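Diaminopimelate decarboxylase (Psychromonas ingrahamii, PDB 4XG1) probably catalyses the pyridoxal-phosphate-dependent decarboxylation of meso-diaminopimelate to L-lysine, the last step of lysine biosynthesis by the diaminopimelate route. Local coordinates at residues 148-153 and 198-203; 153-158 and 211-216. One frame throughout, in Å; residues are numbered along the deposited sequence.

Interaction 1 of 2, residues 148-153 and 198-203. With LLP ((2S)-2-amino-6-[[3-hydroxy-2-methyl-5-(phosphonooxymethyl)pyridin-4-yl]methylideneamino]hexanoic acid), chain T; SCN (thiocyanate ion), chain M.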
loop_
_atom_site.group_PDB
_atom_site.type_symbol
_atom_site.label_atom_id
_atom_site.label_comp_id
_atom_site.label_asym_id
_atom_site.label_seq_id
_atom_site.Cartn_x
_atom_site.Cartn_y
_atom_site.Cartn_z
ATOM N N SER B 148 -17.090 -17.462 -17.277
ATOM C CA SER B 148 -16.015 -18.389 -17.546
ATOM C C SER B 148 -15.548 -18.934 -16.224
ATOM O O SER B 148 -15.895 -18.426 -15.157
ATOM C CB SER B 148 -14.831 -17.756 -18.223
ATOM O OG SER B 148 -15.221 -16.894 -19.263
ATOM N N ILE B 149 -14.742 -19.981 -16.296
ATOM C CA ILE B 149 -14.074 -20.474 -15.133
ATOM C C ILE B 149 -12.634 -20.157 -15.334
ATOM O O ILE B 149 -12.091 -20.355 -16.418
ATOM C CB ILE B 149 -14.219 -21.978 -14.967
ATOM C CG1 ILE B 149 -15.697 -22.413 -15.077
ATOM C CG2 ILE B 149 -13.640 -22.435 -13.618
ATOM C CD1 ILE B 149 -16.522 -22.079 -13.867
ATOM N N ARG B 150 -12.017 -19.618 -14.294
ATOM C CA ARG B 150 -10.566 -19.446 -14.283
ATOM C C ARG B 150 -9.917 -20.815 -13.974
ATOM O O ARG B 150 -10.111 -21.392 -12.883
ATOM C CB ARG B 150 -10.124 -18.420 -13.250
ATOM C CG ARG B 150 -8.641 -18.087 -13.350
ATOM C CD ARG B 150 -8.214 -17.114 -12.258
ATOM N NE ARG B 150 -6.798 -16.859 -12.318
ATOM C CZ ARG B 150 -6.166 -15.950 -11.605
ATOM N NH1 ARG B 150 -6.821 -15.156 -10.796
ATOM N NH2 ARG B 150 -4.859 -15.837 -11.728
ATOM N N ILE B 151 -9.150 -21.292 -14.942
ATOM C CA ILE B 151 -8.582 -22.588 -14.912
ATOM C C ILE B 151 -7.091 -22.483 -14.750
ATOM O O ILE B 151 -6.447 -21.588 -15.287
ATOM C CB ILE B 151 -8.843 -23.324 -16.246
ATOM C CG1 ILE B 151 -10.325 -23.557 -16.435
ATOM C CG2 ILE B 151 -8.080 -24.650 -16.318
ATOM C CD1 ILE B 151 -10.963 -24.300 -15.287
ATOM N N ASN B 152 -6.573 -23.385 -13.935
ATOM C CA ASN B 152 -5.166 -23.527 -13.736
ATOM C C ASN B 152 -4.686 -24.726 -14.520
ATOM O O ASN B 152 -4.781 -25.873 -14.050
ATOM C CB ASN B 152 -4.846 -23.689 -12.240
ATOM C CG ASN B 152 -5.424 -22.569 -11.397
ATOM O OD1 ASN B 152 -5.732 -21.511 -11.903
ATOM N ND2 ASN B 152 -5.560 -22.807 -10.098
ATOM N N PRO B 153 -4.111 -24.461 -15.698
ATOM C CA PRO B 153 -3.511 -25.566 -16.410
ATOM C C PRO B 153 -2.350 -26.231 -15.698
ATOM O O PRO B 153 -1.694 -25.648 -14.837
ATOM C CB PRO B 153 -3.038 -24.944 -17.711
ATOM C CG PRO B 153 -3.190 -23.461 -17.576
ATOM C CD PRO B 153 -3.633 -23.147 -16.189
ATOM N N ASP B 198 -11.222 -19.166 -18.980
ATOM C CA ASP B 198 -10.297 -18.114 -18.549
ATOM C C ASP B 198 -9.074 -18.659 -17.811
ATOM O O ASP B 198 -9.133 -19.698 -17.149
ATOM C CB ASP B 198 -11.073 -17.154 -17.631
ATOM C CG ASP B 198 -10.178 -16.176 -16.905
ATOM O OD1 ASP B 198 -9.557 -15.301 -17.575
ATOM O OD2 ASP B 198 -10.105 -16.314 -15.663
ATOM N N CYS B 199 -7.953 -17.963 -17.959
ATOM C CA CYS B 199 -6.831 -18.199 -17.102
ATOM C C CYS B 199 -5.923 -16.982 -16.935
ATOM O O CYS B 199 -5.919 -16.055 -17.772
ATOM C CB CYS B 199 -6.000 -19.357 -17.616
ATOM S SG CYS B 199 -4.994 -18.852 -19.033
ATOM N N HIS B 200 -5.152 -16.998 -15.846
ATOM C CA HIS B 200 -4.110 -16.022 -15.678
ATOM C C HIS B 200 -2.945 -16.712 -14.946
ATOM O O HIS B 200 -3.134 -17.170 -13.852
ATOM C CB HIS B 200 -4.645 -14.788 -14.924
ATOM C CG HIS B 200 -3.594 -13.776 -14.614
ATOM N ND1 HIS B 200 -3.201 -12.821 -15.520
ATOM C CD2 HIS B 200 -2.825 -13.591 -13.519
ATOM C CE1 HIS B 200 -2.221 -12.098 -15.014
ATOM N NE2 HIS B 200 -1.989 -12.527 -13.786
ATOM N N ILE B 201 -1.775 -16.785 -15.566
ATOM C CA ILE B 201 -0.738 -17.708 -15.119
ATOM C C ILE B 201 0.374 -17.075 -14.269
ATOM O O ILE B 201 1.114 -17.786 -13.586
ATOM C CB ILE B 201 -0.068 -18.452 -16.287
ATOM C CG1 ILE B 201 0.449 -17.495 -17.358
ATOM C CG2 ILE B 201 -1.085 -19.359 -16.930
ATOM C CD1 ILE B 201 1.456 -18.136 -18.289
ATOM N N GLY B 202 0.442 -15.743 -14.294
ATOM C CA GLY B 202 1.313 -15.003 -13.435
ATOM C C GLY B 202 1.535 -13.624 -13.993
ATOM O O GLY B 202 0.855 -13.206 -14.914
ATOM N N SER B 203 2.538 -12.926 -13.456
ATOM C CA SER B 203 2.843 -11.567 -13.902
ATOM C C SER B 203 4.325 -11.386 -14.056
ATOM O O SER B 203 5.112 -12.151 -13.509
ATOM C CB SER B 203 2.268 -10.548 -12.921
ATOM O OG SER B 203 2.233 -9.259 -13.494
HETATM N N1 LLP T . -5.700 -10.517 -15.091
HETATM C C2 LLP T . -5.760 -10.990 -13.841
HETATM C "C2'" LLP T . -6.859 -11.954 -13.471
HETATM C C3 LLP T . -4.751 -10.519 -12.872
HETATM O O3 LLP T . -4.750 -10.991 -11.604
HETATM C C4 LLP T . -3.714 -9.580 -13.313
HETATM C "C4'" LLP T . -2.628 -9.073 -12.417
HETATM C C5 LLP T . -3.755 -9.133 -14.720
HETATM C C6 LLP T . -4.772 -9.623 -15.526
HETATM C "C5'" LLP T . -2.765 -8.155 -15.292
HETATM O OP4 LLP T . -1.469 -8.603 -15.231
HETATM P P LLP T . -0.225 -7.798 -15.841
HETATM O OP1 LLP T . -0.419 -6.380 -15.326
HETATM O OP2 LLP T . 1.059 -8.558 -15.430
HETATM O OP3 LLP T . -0.240 -7.994 -17.369
HETATM N N LLP T . 1.385 -5.465 -7.718
HETATM C CA LLP T . 2.249 -6.358 -8.594
HETATM C CB LLP T . 1.502 -6.782 -9.854
HETATM C CG LLP T . 0.817 -8.135 -9.807
HETATM C CD LLP T . -0.611 -8.076 -10.302
HETATM C CE LLP T . -1.185 -9.499 -10.440
HETATM N NZ LLP T . -2.498 -9.661 -11.098
HETATM C C LLP T . 3.454 -5.570 -9.047
HETATM O O LLP T . 3.574 -4.384 -8.793
HETATM O OXT LLP T . 4.355 -6.071 -9.698
HETATM S S SCN M . -1.562 -14.804 -10.418
HETATM C C SCN M . -0.897 -13.455 -10.664
HETATM N N SCN M . -0.358 -12.464 -10.931
#

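Interaction 2 of 2, residues 153-158 and 211-216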
loop_
_atom_site.group_PDB
_atom_site.type_symbol
_atom_site.label_atom_id
_atom_site.label_comp_id
_atom_site.label_asym_id
_atom_site.label_seq_id
_atom_site.Cartn_x
_atom_site.Cartn_y
_atom_site.Cartn_z
ATOM N N PRO B 153 -4.111 -24.461 -15.698
ATOM C CA PRO B 153 -3.511 -25.566 -16.410
ATOM C C PRO B 153 -2.350 -26.231 -15.698
ATOM O O PRO B 153 -1.694 -25.648 -14.837
ATOM C CB PRO B 153 -3.038 -24.944 -17.711
ATOM C CG PRO B 153 -3.190 -23.461 -17.576
ATOM C CD PRO B 153 -3.633 -23.147 -16.189
ATOM N N ASN B 154 -2.046 -27.421 -16.165
ATOM C CA ASN B 154 -1.050 -28.262 -15.600
ATOM C C ASN B 154 0.137 -27.934 -16.455
ATOM O O ASN B 154 0.512 -28.687 -17.361
ATOM C CB ASN B 154 -1.448 -29.737 -15.771
ATOM C CG ASN B 154 -1.948 -30.067 -17.190
ATOM O OD1 ASN B 154 -1.187 -30.632 -17.967
ATOM N ND2 ASN B 154 -3.216 -29.722 -17.539
ATOM N N ILE B 155 0.701 -26.760 -16.212
ATOM C CA ILE B 155 1.966 -26.389 -16.818
ATOM C C ILE B 155 3.055 -27.346 -16.281
ATOM O O ILE B 155 3.057 -27.710 -15.095
ATOM C CB ILE B 155 2.285 -24.929 -16.475
ATOM C CG1 ILE B 155 1.210 -24.000 -17.102
ATOM C CG2 ILE B 155 3.725 -24.538 -16.844
ATOM C CD1 ILE B 155 0.792 -24.286 -18.550
ATOM N N ASP B 156 3.956 -27.769 -17.166
ATOM C CA ASP B 156 5.101 -28.597 -16.816
ATOM C C ASP B 156 6.134 -27.889 -15.910
ATOM O O ASP B 156 6.800 -26.899 -16.296
ATOM C CB ASP B 156 5.742 -29.073 -18.108
ATOM C CG ASP B 156 6.982 -29.905 -17.884
ATOM O OD1 ASP B 156 6.954 -30.832 -17.038
ATOM O OD2 ASP B 156 7.986 -29.614 -18.558
ATOM N N ALA B 157 6.341 -28.479 -14.729
ATOM C CA ALA B 157 7.114 -27.852 -13.664
ATOM C C ALA B 157 8.559 -27.928 -13.965
ATOM O O ALA B 157 9.302 -27.012 -13.718
ATOM C CB ALA B 157 6.837 -28.530 -12.347
ATOM N N GLY B 158 8.981 -29.019 -14.554
ATOM C CA GLY B 158 10.372 -29.139 -14.998
ATOM C C GLY B 158 10.789 -28.156 -16.067
ATOM O O GLY B 158 11.975 -27.982 -16.309
ATOM N N PHE B 211 2.948 -19.250 -21.875
ATOM C CA PHE B 211 1.652 -18.784 -22.375
ATOM C C PHE B 211 1.104 -19.809 -23.372
ATOM O O PHE B 211 -0.031 -20.266 -23.282
ATOM C CB PHE B 211 1.824 -17.414 -23.033
ATOM C CG PHE B 211 2.208 -16.328 -22.070
ATOM C CD1 PHE B 211 1.267 -15.837 -21.155
ATOM C CD2 PHE B 211 3.490 -15.801 -22.052
ATOM C CE1 PHE B 211 1.605 -14.832 -20.241
ATOM C CE2 PHE B 211 3.830 -14.797 -21.147
ATOM C CZ PHE B 211 2.896 -14.323 -20.228
ATOM N N ILE B 212 1.978 -20.253 -24.255
ATOM C CA ILE B 212 1.614 -21.259 -25.241
ATOM C C ILE B 212 1.238 -22.538 -24.557
ATOM O O ILE B 212 0.202 -23.149 -24.815
ATOM C CB ILE B 212 2.785 -21.542 -26.182
ATOM C CG1 ILE B 212 3.218 -20.284 -26.932
ATOM C CG2 ILE B 212 2.375 -22.592 -27.188
ATOM C CD1 ILE B 212 2.125 -19.601 -27.730
ATOM N N GLU B 213 2.110 -22.974 -23.673
ATOM C CA GLU B 213 1.802 -24.171 -22.907
ATOM C C GLU B 213 0.418 -24.108 -22.307
ATOM O O GLU B 213 -0.330 -25.069 -22.367
ATOM C CB GLU B 213 2.853 -24.427 -21.846
ATOM C CG GLU B 213 2.697 -25.842 -21.299
ATOM C CD GLU B 213 3.917 -26.412 -20.593
ATOM O OE1 GLU B 213 5.020 -25.788 -20.567
ATOM O OE2 GLU B 213 3.774 -27.529 -20.069
ATOM N N ALA B 214 0.069 -22.968 -21.743
ATOM C CA ALA B 214 -1.242 -22.765 -21.138
ATOM C C ALA B 214 -2.374 -22.812 -22.163
ATOM O O ALA B 214 -3.420 -23.444 -21.941
ATOM C CB ALA B 214 -1.269 -21.424 -20.414
ATOM N N LEU B 215 -2.159 -22.127 -23.278
ATOM C CA LEU B 215 -3.113 -22.183 -24.361
ATOM C C LEU B 215 -3.439 -23.625 -24.809
ATOM O O LEU B 215 -4.614 -24.079 -24.751
ATOM C CB LEU B 215 -2.589 -21.367 -25.537
ATOM C CG LEU B 215 -3.379 -21.415 -26.834
ATOM C CD1 LEU B 215 -4.837 -21.137 -26.542
ATOM C CD2 LEU B 215 -2.811 -20.414 -27.783
ATOM N N ASP B 216 -2.396 -24.356 -25.209
ATOM C CA ASP B 216 -2.538 -25.775 -25.588
ATOM C C ASP B 216 -3.480 -26.515 -24.660
ATOM O O ASP B 216 -4.434 -27.131 -25.110
ATOM C CB ASP B 216 -1.168 -26.456 -25.621
ATOM C CG ASP B 216 -0.288 -25.972 -26.796
ATOM O OD1 ASP B 216 -0.818 -25.258 -27.686
ATOM O OD2 ASP B 216 0.930 -26.282 -26.828
#

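Interaction 1 of 2, residues 148-153 and 198-203
R150 donates from NH2 to the backbone O of H200, 3.0 Å away and nearly straight (164° at the hydrogen), the acceptor lying close to the guanidinium plane. The two side chains run side by side and point the same way, with R150 NH2 3.4 Å from H200 CB and the guanidinium and imidazole planes 77° apart. R150 gets there as an extended chain, CG anti to the backbone N (chi1 -172°). The H200 ring in turn lies on the cofactor: LLP C3 sits 3.5 Å from the ring plane, over its centre, and H200 CE1 is 3.4 Å from LLP C5. This arrangement recalls the histidine that stacks on the cofactor in ornithine decarboxylase and its relatives. H200 NE2 makes a weak hydrogen bond to N of a thiocyanate ion, probably from the crystallisation liquor, while S203 OG lies against OP2 of the LLP phosphate at a distance too short to be taken at face value, and is hydrogen-bonded to R277. In the second shell, G239 N pairs with H200 ND1, and E126 forms a salt bridge with R150 NH1, so the arginine spans an acid and a carbonyl. Beneath lies the backbone: D198 N donates to I149 O at 3.0 Å and I151 N to D198 O at 2.7 Å, a parallel bridge flanking R150. The D198 carboxylate lies beside the base of the R150 side chain, OD2 3.2 Å from R150 CB, without pairing with the guanidinium. These bonds join neighbouring parallel strands 145-152 and 192-198 of the TIM barrel. Strand 122-125 pairs with the other edge of 145-152, and helices 179-188 and 209-227 cover the outward side chains of I149, I151 and C199.

Interaction 2 of 2, residues 153-158 and 211-216
E213 and I155 cross obliquely, the methyl I155 CD1 lying 3.7 Å from E213 CG at the foot of the glutamate. E213 CG stands anti to the backbone N (chi1 -166°) and the chain stays extended beyond it, so the carboxylate is carried out to the loop. There OE2 accepts a hydrogen bond from D156 N at 2.9 Å, with 163° at the hydrogen; the donor stands above the carboxylate plane, 53° out of it. The same oxygen is 3.2 Å from D156 CB. An alanine in place of E213 would probably deprive D156 N of this acceptor and uncover one flank of the I155 methyl. Residues 153-158 follow strand 145-152 of the TIM barrel and lead to helix 161-169, so the contact ties a loop at the C-terminal end of a barrel strand to the outer helix 209-227. I155 CD1 settles against the helix backbone, 3.5 Å from A214 N. A214 CB meets both I155 CD1 and P153 CG, each 4.0 Å away, on the side facing the loop. N154 centres an inverse gamma turn, closed by a weak bond from I155 N to P153 O, and its OD1 accepts from K217 one turn further along the helix. The D156 carboxylate turns to T159 within its own loop, and L167 of helix 161-169 packs on both P153 and I155.

How the interactions relate
Both interactions grow from the same barrel strand, 145-152, and share P153, where the chain leaves it; what follows strand 192-198 supplies the other side each time, first its loop and then helix 209-227. Interaction 1 is wholly buried, built on strand-to-strand backbone bonds and on a charged side chain held beside the cofactor-stacked histidine. Interaction 2, its centre about 11 Å from that of interaction 1, is only partly buried and lies farther from the chain's centre: small apolar groups meet at its inner part, and one side-chain-to-backbone bond closes it toward the surface. I201 joins them, its CD1 3.7 Å from F211 CD1 and its CG2 against A214 CB.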